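Local coordinates for CRISPR-associated protein,CRISPR-associated endonuclease Cas9 (Corynebacterium diphtheriae, PDB 6JOO), which is an RNA-guided CRISPR endonuclease that, in its natural form, cuts target DNA with HNH and RuvC domains, here as an engineered fusion, at residues Tyr97-Leu110 / Gly122-Arg134. Numbering follows the deposited sequence.
With nucleotides of chain B.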
loop_
_atom_site.group_PDB
_atom_site.type_symbol
_atom_site.label_atom_id
_atom_site.label_comp_id
_atom_site.label_asym_id
_atom_site.label_seq_id
_atom_site.Cartn_x
_atom_site.Cartn_y
_atom_site.Cartn_z
ATOM N N TYR A 97 -4.977 2.969 44.051
ATOM C CA TYR A 97 -5.715 4.071 44.651
ATOM C C TYR A 97 -7.176 4.008 44.230
ATOM O O TYR A 97 -7.497 3.638 43.097
ATOM C CB TYR A 97 -5.117 5.415 44.236
ATOM C CG TYR A 97 -3.641 5.554 44.526
ATOM C CD1 TYR A 97 -3.191 5.953 45.777
ATOM C CD2 TYR A 97 -2.698 5.293 43.543
ATOM C CE1 TYR A 97 -1.840 6.083 46.042
ATOM C CE2 TYR A 97 -1.348 5.421 43.797
ATOM C CZ TYR A 97 -0.924 5.815 45.047
ATOM O OH TYR A 97 0.422 5.944 45.303
ATOM N N SER A 98 -8.067 4.374 45.151
ATOM C CA SER A 98 -9.493 4.312 44.856
ATOM C C SER A 98 -9.993 5.542 44.116
ATOM O O SER A 98 -11.088 5.502 43.546
ATOM C CB SER A 98 -10.292 4.129 46.145
ATOM O OG SER A 98 -10.000 2.878 46.742
ATOM N N ASP A 99 -9.228 6.622 44.108
ATOM C CA ASP A 99 -9.630 7.823 43.392
ATOM C C ASP A 99 -9.323 7.656 41.908
ATOM O O ASP A 99 -8.149 7.530 41.541
ATOM C CB ASP A 99 -8.904 9.037 43.954
ATOM C CG ASP A 99 -9.489 10.346 43.468
ATOM O OD1 ASP A 99 -10.471 10.316 42.695
ATOM O OD2 ASP A 99 -8.968 11.409 43.865
ATOM N N PRO A 100 -10.330 7.638 41.030
ATOM C CA PRO A 100 -10.034 7.492 39.598
ATOM C C PRO A 100 -9.337 8.704 39.008
ATOM O O PRO A 100 -8.569 8.555 38.050
ATOM C CB PRO A 100 -11.419 7.275 38.973
ATOM C CG PRO A 100 -12.352 7.954 39.908
ATOM C CD PRO A 100 -11.778 7.738 41.285
ATOM N N LEU A 101 -9.576 9.899 39.550
ATOM C CA LEU A 101 -8.893 11.107 39.116
ATOM C C LEU A 101 -7.629 11.388 39.925
ATOM O O LEU A 101 -7.179 12.540 39.976
ATOM C CB LEU A 101 -9.843 12.306 39.187
ATOM C CG LEU A 101 -10.621 12.665 37.917
ATOM C CD1 LEU A 101 -11.419 11.477 37.406
ATOM C CD2 LEU A 101 -11.534 13.862 38.165
ATOM N N TYR A 102 -7.053 10.364 40.555
ATOM C CA TYR A 102 -5.853 10.562 41.366
ATOM C C TYR A 102 -4.679 11.156 40.594
ATOM O O TYR A 102 -4.026 12.066 41.135
ATOM C CB TYR A 102 -5.458 9.237 42.032
ATOM C CG TYR A 102 -4.230 9.320 42.916
ATOM C CD1 TYR A 102 -4.301 9.877 44.186
ATOM C CD2 TYR A 102 -3.004 8.829 42.484
ATOM C CE1 TYR A 102 -3.183 9.954 44.996
ATOM C CE2 TYR A 102 -1.881 8.902 43.288
ATOM C CZ TYR A 102 -1.977 9.465 44.542
ATOM O OH TYR A 102 -0.860 9.539 45.344
ATOM N N PRO A 103 -4.347 10.714 39.374
ATOM C CA PRO A 103 -3.218 11.341 38.669
ATOM C C PRO A 103 -3.439 12.808 38.351
ATOM O O PRO A 103 -2.475 13.581 38.362
ATOM C CB PRO A 103 -3.092 10.499 37.392
ATOM C CG PRO A 103 -4.434 9.900 37.209
ATOM C CD PRO A 103 -4.901 9.596 38.589
ATOM N N TRP A 104 -4.678 13.220 38.071
ATOM C CA TRP A 104 -4.930 14.632 37.799
ATOM C C TRP A 104 -4.776 15.476 39.059
ATOM O O TRP A 104 -4.257 16.596 39.001
ATOM C CB TRP A 104 -6.322 14.819 37.198
ATOM C CG TRP A 104 -6.406 14.454 35.751
ATOM C CD1 TRP A 104 -6.941 13.315 35.224
ATOM C CD2 TRP A 104 -5.939 15.229 34.640
ATOM N NE1 TRP A 104 -6.839 13.333 33.855
ATOM C CE2 TRP A 104 -6.225 14.497 33.471
ATOM C CE3 TRP A 104 -5.305 16.470 34.521
ATOM C CZ2 TRP A 104 -5.902 14.965 32.197
ATOM C CZ3 TRP A 104 -4.984 16.933 33.254
ATOM C CH2 TRP A 104 -5.284 16.182 32.111
ATOM N N LYS A 105 -5.224 14.958 40.205
ATOM C CA LYS A 105 -5.068 15.692 41.458
ATOM C C LYS A 105 -3.597 15.844 41.826
ATOM O O LYS A 105 -3.174 16.904 42.303
ATOM C CB LYS A 105 -5.840 14.985 42.573
ATOM C CG LYS A 105 -5.346 15.290 43.982
ATOM C CD LYS A 105 -5.618 16.731 44.386
ATOM C CE LYS A 105 -4.978 17.045 45.727
ATOM N NZ LYS A 105 -5.149 18.474 46.102
ATOM N N VAL A 106 -2.800 14.800 41.598
ATOM C CA VAL A 106 -1.382 14.855 41.943
ATOM C C VAL A 106 -0.646 15.849 41.053
ATOM O O VAL A 106 0.225 16.594 41.523
ATOM C CB VAL A 106 -0.762 13.449 41.857
ATOM C CG1 VAL A 106 0.742 13.527 42.010
ATOM C CG2 VAL A 106 -1.356 12.543 42.921
ATOM N N ARG A 107 -0.972 15.877 39.758
ATOM C CA ARG A 107 -0.310 16.810 38.850
ATOM C C ARG A 107 -0.597 18.258 39.223
ATOM O O ARG A 107 0.256 19.131 39.024
ATOM C CB ARG A 107 -0.742 16.544 37.408
ATOM C CG ARG A 107 -0.154 15.284 36.799
ATOM C CD ARG A 107 -0.733 15.023 35.417
ATOM N NE ARG A 107 -0.591 16.176 34.531
ATOM C CZ ARG A 107 -1.043 16.217 33.283
ATOM N NH1 ARG A 107 -1.668 15.167 32.768
ATOM N NH2 ARG A 107 -0.872 17.306 32.545
ATOM N N ALA A 108 -1.787 18.534 39.757
ATOM C CA ALA A 108 -2.104 19.880 40.214
ATOM C C ALA A 108 -1.500 20.175 41.578
ATOM O O ALA A 108 -1.123 21.319 41.850
ATOM C CB ALA A 108 -3.619 20.078 40.260
ATOM N N GLU A 109 -1.400 19.165 42.445
ATOM C CA GLU A 109 -0.833 19.379 43.772
ATOM C C GLU A 109 0.672 19.613 43.699
ATOM O O GLU A 109 1.211 20.460 44.422
ATOM C CB GLU A 109 -1.152 18.183 44.669
ATOM C CG GLU A 109 -0.542 18.256 46.060
ATOM C CD GLU A 109 -0.508 16.905 46.749
ATOM O OE1 GLU A 109 -0.589 15.875 46.045
ATOM O OE2 GLU A 109 -0.402 16.872 47.994
ATOM N N LEU A 110 1.365 18.876 42.828
ATOM C CA LEU A 110 2.810 19.019 42.681
ATOM C C LEU A 110 3.212 20.363 42.089
ATOM O O LEU A 110 4.333 20.821 42.333
ATOM C CB LEU A 110 3.359 17.890 41.810
ATOM C CG LEU A 110 3.462 16.510 42.465
ATOM C CD1 LEU A 110 3.801 15.448 41.433
ATOM C CD2 LEU A 110 4.516 16.541 43.554
ATOM N N GLY A 122 8.283 11.397 46.135
ATOM C CA GLY A 122 8.708 10.538 45.047
ATOM C C GLY A 122 7.597 9.645 44.535
ATOM O O GLY A 122 7.517 9.360 43.337
ATOM N N GLU A 123 6.730 9.196 45.447
ATOM C CA GLU A 123 5.595 8.371 45.047
ATOM C C GLU A 123 4.618 9.158 44.182
ATOM O O GLU A 123 4.039 8.612 43.237
ATOM C CB GLU A 123 4.889 7.816 46.284
ATOM N N LYS A 124 4.421 10.442 44.491
ATOM C CA LYS A 124 3.509 11.261 43.702
ATOM C C LYS A 124 4.168 11.794 42.437
ATOM O O LYS A 124 3.477 12.037 41.442
ATOM C CB LYS A 124 2.972 12.417 44.548
ATOM C CG LYS A 124 2.018 11.975 45.648
ATOM C CD LYS A 124 1.308 13.158 46.292
ATOM C CE LYS A 124 0.315 12.692 47.348
ATOM N NZ LYS A 124 -0.413 13.821 47.992
ATOM N N LEU A 125 5.488 11.985 42.451
ATOM C CA LEU A 125 6.182 12.339 41.217
ATOM C C LEU A 125 6.130 11.194 40.214
ATOM O O LEU A 125 5.929 11.421 39.016
ATOM C CB LEU A 125 7.630 12.731 41.513
ATOM C CG LEU A 125 7.877 14.200 41.857
ATOM C CD1 LEU A 125 9.339 14.436 42.207
ATOM C CD2 LEU A 125 7.452 15.089 40.701
ATOM N N SER A 126 6.305 9.957 40.685
ATOM C CA SER A 126 6.207 8.809 39.788
ATOM C C SER A 126 4.805 8.689 39.206
ATOM O O SER A 126 4.639 8.334 38.034
ATOM C CB SER A 126 6.595 7.529 40.529
ATOM O OG SER A 126 6.378 6.385 39.721
ATOM N N VAL A 127 3.786 8.993 40.011
ATOM C CA VAL A 127 2.410 8.944 39.527
ATOM C C VAL A 127 2.170 10.026 38.482
ATOM O O VAL A 127 1.539 9.779 37.447
ATOM C CB VAL A 127 1.429 9.062 40.710
ATOM C CG1 VAL A 127 0.025 9.383 40.219
ATOM C CG2 VAL A 127 1.433 7.778 41.528
ATOM N N ALA A 128 2.677 11.236 38.723
ATOM C CA ALA A 128 2.437 12.327 37.785
ATOM C C ALA A 128 3.222 12.135 36.493
ATOM O O ALA A 128 2.722 12.449 35.406
ATOM C CB ALA A 128 2.784 13.665 38.431
ATOM N N LEU A 129 4.448 11.617 36.588
ATOM C CA LEU A 129 5.268 11.454 35.390
ATOM C C LEU A 129 4.706 10.380 34.468
ATOM O O LEU A 129 4.659 10.570 33.247
ATOM C CB LEU A 129 6.711 11.128 35.773
ATOM C CG LEU A 129 7.553 12.300 36.275
ATOM C CD1 LEU A 129 8.992 11.860 36.496
ATOM C CD2 LEU A 129 7.483 13.465 35.298
ATOM N N ARG A 130 4.278 9.246 35.028
ATOM C CA ARG A 130 3.754 8.174 34.188
ATOM C C ARG A 130 2.472 8.590 33.478
ATOM O O ARG A 130 2.187 8.100 32.380
ATOM C CB ARG A 130 3.516 6.912 35.016
ATOM C CG ARG A 130 4.772 6.313 35.631
ATOM C CD ARG A 130 4.452 5.025 36.373
ATOM N NE ARG A 130 4.218 3.913 35.459
ATOM C CZ ARG A 130 3.580 2.794 35.789
ATOM N NH1 ARG A 130 3.097 2.642 37.014
ATOM N NH2 ARG A 130 3.416 1.832 34.891
ATOM N N HIS A 131 1.694 9.495 34.075
ATOM C CA HIS A 131 0.445 9.918 33.448
ATOM C C HIS A 131 0.705 10.860 32.278
ATOM O O HIS A 131 0.109 10.711 31.205
ATOM C CB HIS A 131 -0.467 10.575 34.483
ATOM C CG HIS A 131 -1.816 10.951 33.951
ATOM N ND1 HIS A 131 -2.170 12.255 33.669
ATOM C CD2 HIS A 131 -2.899 10.196 33.650
ATOM C CE1 HIS A 131 -3.411 12.285 33.219
ATOM N NE2 HIS A 131 -3.877 11.049 33.197
ATOM N N ILE A 132 1.590 11.841 32.468
ATOM C CA ILE A 132 1.901 12.786 31.398
ATOM C C ILE A 132 2.503 12.071 30.196
ATOM O O ILE A 132 2.308 12.492 29.049
ATOM C CB ILE A 132 2.835 13.893 31.928
ATOM C CG1 ILE A 132 2.182 14.608 33.111
ATOM C CG2 ILE A 132 3.187 14.886 30.829
ATOM C CD1 ILE A 132 3.039 15.690 33.722
ATOM N N ALA A 133 3.222 10.970 30.432
ATOM C CA ALA A 133 3.867 10.257 29.335
ATOM C C ALA A 133 2.854 9.639 28.377
ATOM O O ALA A 133 3.139 9.509 27.181
ATOM C CB ALA A 133 4.798 9.180 29.891
ATOM N N ARG A 134 1.673 9.258 28.875
ATOM C CA ARG A 134 0.676 8.629 28.013
ATOM C C ARG A 134 0.019 9.648 27.091
ATOM O O ARG A 134 -0.240 9.356 25.916
ATOM C CB ARG A 134 -0.386 7.926 28.860
ATOM C CG ARG A 134 0.132 7.326 30.157
ATOM C CD ARG A 134 0.838 5.991 29.952
ATOM N NE ARG A 134 1.703 5.663 31.085
ATOM C CZ ARG A 134 2.074 4.430 31.418
ATOM N NH1 ARG A 134 2.868 4.231 32.462
ATOM N NH2 ARG A 134 1.640 3.395 30.717
ATOM P P G B 27 -12.879 -2.211 41.379
ATOM O OP1 G B 27 -12.734 -2.751 42.756
ATOM O OP2 G B 27 -13.961 -2.722 40.502
ATOM O "O5'" G B 27 -13.034 -0.632 41.490
ATOM C "C5'" G B 27 -11.984 0.145 42.040
ATOM C "C4'" G B 27 -12.110 1.599 41.672
ATOM O "O4'" G B 27 -11.915 1.777 40.248
ATOM C "C3'" G B 27 -13.458 2.243 41.939
ATOM O "O3'" G B 27 -13.627 2.598 43.301
ATOM C "C2'" G B 27 -13.446 3.441 40.996
ATOM O "O2'" G B 27 -12.717 4.517 41.563
ATOM C "C1'" G B 27 -12.652 2.898 39.804
ATOM N N9 G B 27 -13.521 2.510 38.677
ATOM C C8 G B 27 -13.950 1.255 38.323
ATOM N N7 G B 27 -14.720 1.261 37.266
ATOM C C5 G B 27 -14.803 2.598 36.902
ATOM C C6 G B 27 -15.499 3.223 35.832
ATOM O O6 G B 27 -16.206 2.709 34.957
ATOM N N1 G B 27 -15.311 4.601 35.836
ATOM C C2 G B 27 -14.552 5.291 36.747
ATOM N N2 G B 27 -14.491 6.620 36.584
ATOM N N3 G B 27 -13.900 4.722 37.747
ATOM C C4 G B 27 -14.070 3.382 37.765
ATOM P P C B 43 -13.194 11.420 30.359
ATOM O OP1 C B 43 -12.821 12.691 29.693
ATOM O OP2 C B 43 -13.517 10.236 29.523
ATOM O "O5'" C B 43 -12.053 11.003 31.383
ATOM C "C5'" C B 43 -11.897 11.698 32.608
ATOM C "C4'" C B 43 -11.323 10.812 33.682
ATOM O "O4'" C B 43 -12.335 9.902 34.177
ATOM C "C3'" C B 43 -10.187 9.896 33.263
ATOM O "O3'" C B 43 -8.939 10.561 33.187
ATOM C "C2'" C B 43 -10.225 8.809 34.330
ATOM O "O2'" C B 43 -9.561 9.239 35.510
ATOM C "C1'" C B 43 -11.724 8.709 34.625
ATOM N N1 C B 43 -12.349 7.547 33.955
ATOM C C2 C B 43 -12.109 6.277 34.492
ATOM O O2 C B 43 -11.390 6.166 35.497
ATOM N N3 C B 43 -12.665 5.193 33.904
ATOM C C4 C B 43 -13.433 5.335 32.826
ATOM N N4 C B 43 -13.952 4.227 32.287
ATOM C C5 C B 43 -13.693 6.619 32.261
ATOM C C6 C B 43 -13.137 7.690 32.849
ATOM P P U B 44 -7.830 10.065 32.137
ATOM O OP1 U B 44 -6.705 11.028 32.199
ATOM O OP2 U B 44 -8.491 9.801 30.835
ATOM O "O5'" U B 44 -7.323 8.686 32.746
ATOM C "C5'" U B 44 -6.698 8.658 34.018
ATOM C "C4'" U B 44 -6.536 7.254 34.531
ATOM O "O4'" U B 44 -7.834 6.640 34.727
ATOM C "C3'" U B 44 -5.817 6.293 33.605
ATOM O "O3'" U B 44 -4.413 6.440 33.648
ATOM C "C2'" U B 44 -6.300 4.935 34.095
ATOM O "O2'" U B 44 -5.595 4.549 35.262
ATOM C "C1'" U B 44 -7.742 5.250 34.494
ATOM N N1 U B 44 -8.724 4.862 33.454
ATOM C C2 U B 44 -9.043 3.522 33.372
ATOM O O2 U B 44 -8.544 2.677 34.098
ATOM N N3 U B 44 -9.965 3.201 32.405
ATOM C C4 U B 44 -10.598 4.055 31.527
ATOM O O4 U B 44 -11.411 3.597 30.714
ATOM C C5 U B 44 -10.213 5.428 31.681
ATOM C C6 U B 44 -9.316 5.776 32.616
#
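H131 stands between P103, W104 and R107, and each meets a different part of its imidazole. P103 lies over one ring face in a CH-pi contact, with CB 4.0 Å from the ring centroid. The ring turns its edge toward the indole face of W104, CE1 approaching the fusion atom CE2, with the planes at 73°. At another point of its rim, ND1 of H131 accepts a hydrogen bond from NH1 of R107 at 3.1 Å, a bond lying close to the planes of both groups. With ND1 engaged as acceptor, NE2 of H131 is the donor to OP1 of U44 of chain B, at 3.0 Å. W104 NE1 reaches the same phosphate oxygen at 2.8 Å, so OP1 is gripped by one N-H from each helix. R107 gets to the imidazole through a bend at chi3 (54°), which lays its guanidinium between the six-membered ring of W104 on one face and CG1 of I132 on the other; NE also forms a salt bridge with E212, which would help hold the guanidinium in this plane.

Where the backbones come nearest, CB of A128 packs against CG of R107 and CD1 of L110, 3.6 Å from the latter. V127 puts CG1 against CE2 of Y102, whose ring is sandwiched between V106 CG2 and the Y97 ring. At the far end the extended chain of K124 passes the Y102 hydroxyl and gives a salt bridge to E109, NZ to the syn side of OE1 at 2.8 Å.

The two helices cross at -113°, and helix 206-219 packs against both. In the N-terminal part of the engineered Cas9 chain, this pair forms a composite phosphate-binding site for RNA; following helix 56-86, consistent with the arginine-rich bridge helix, it probably belongs to the alpha-helical recognition lobe.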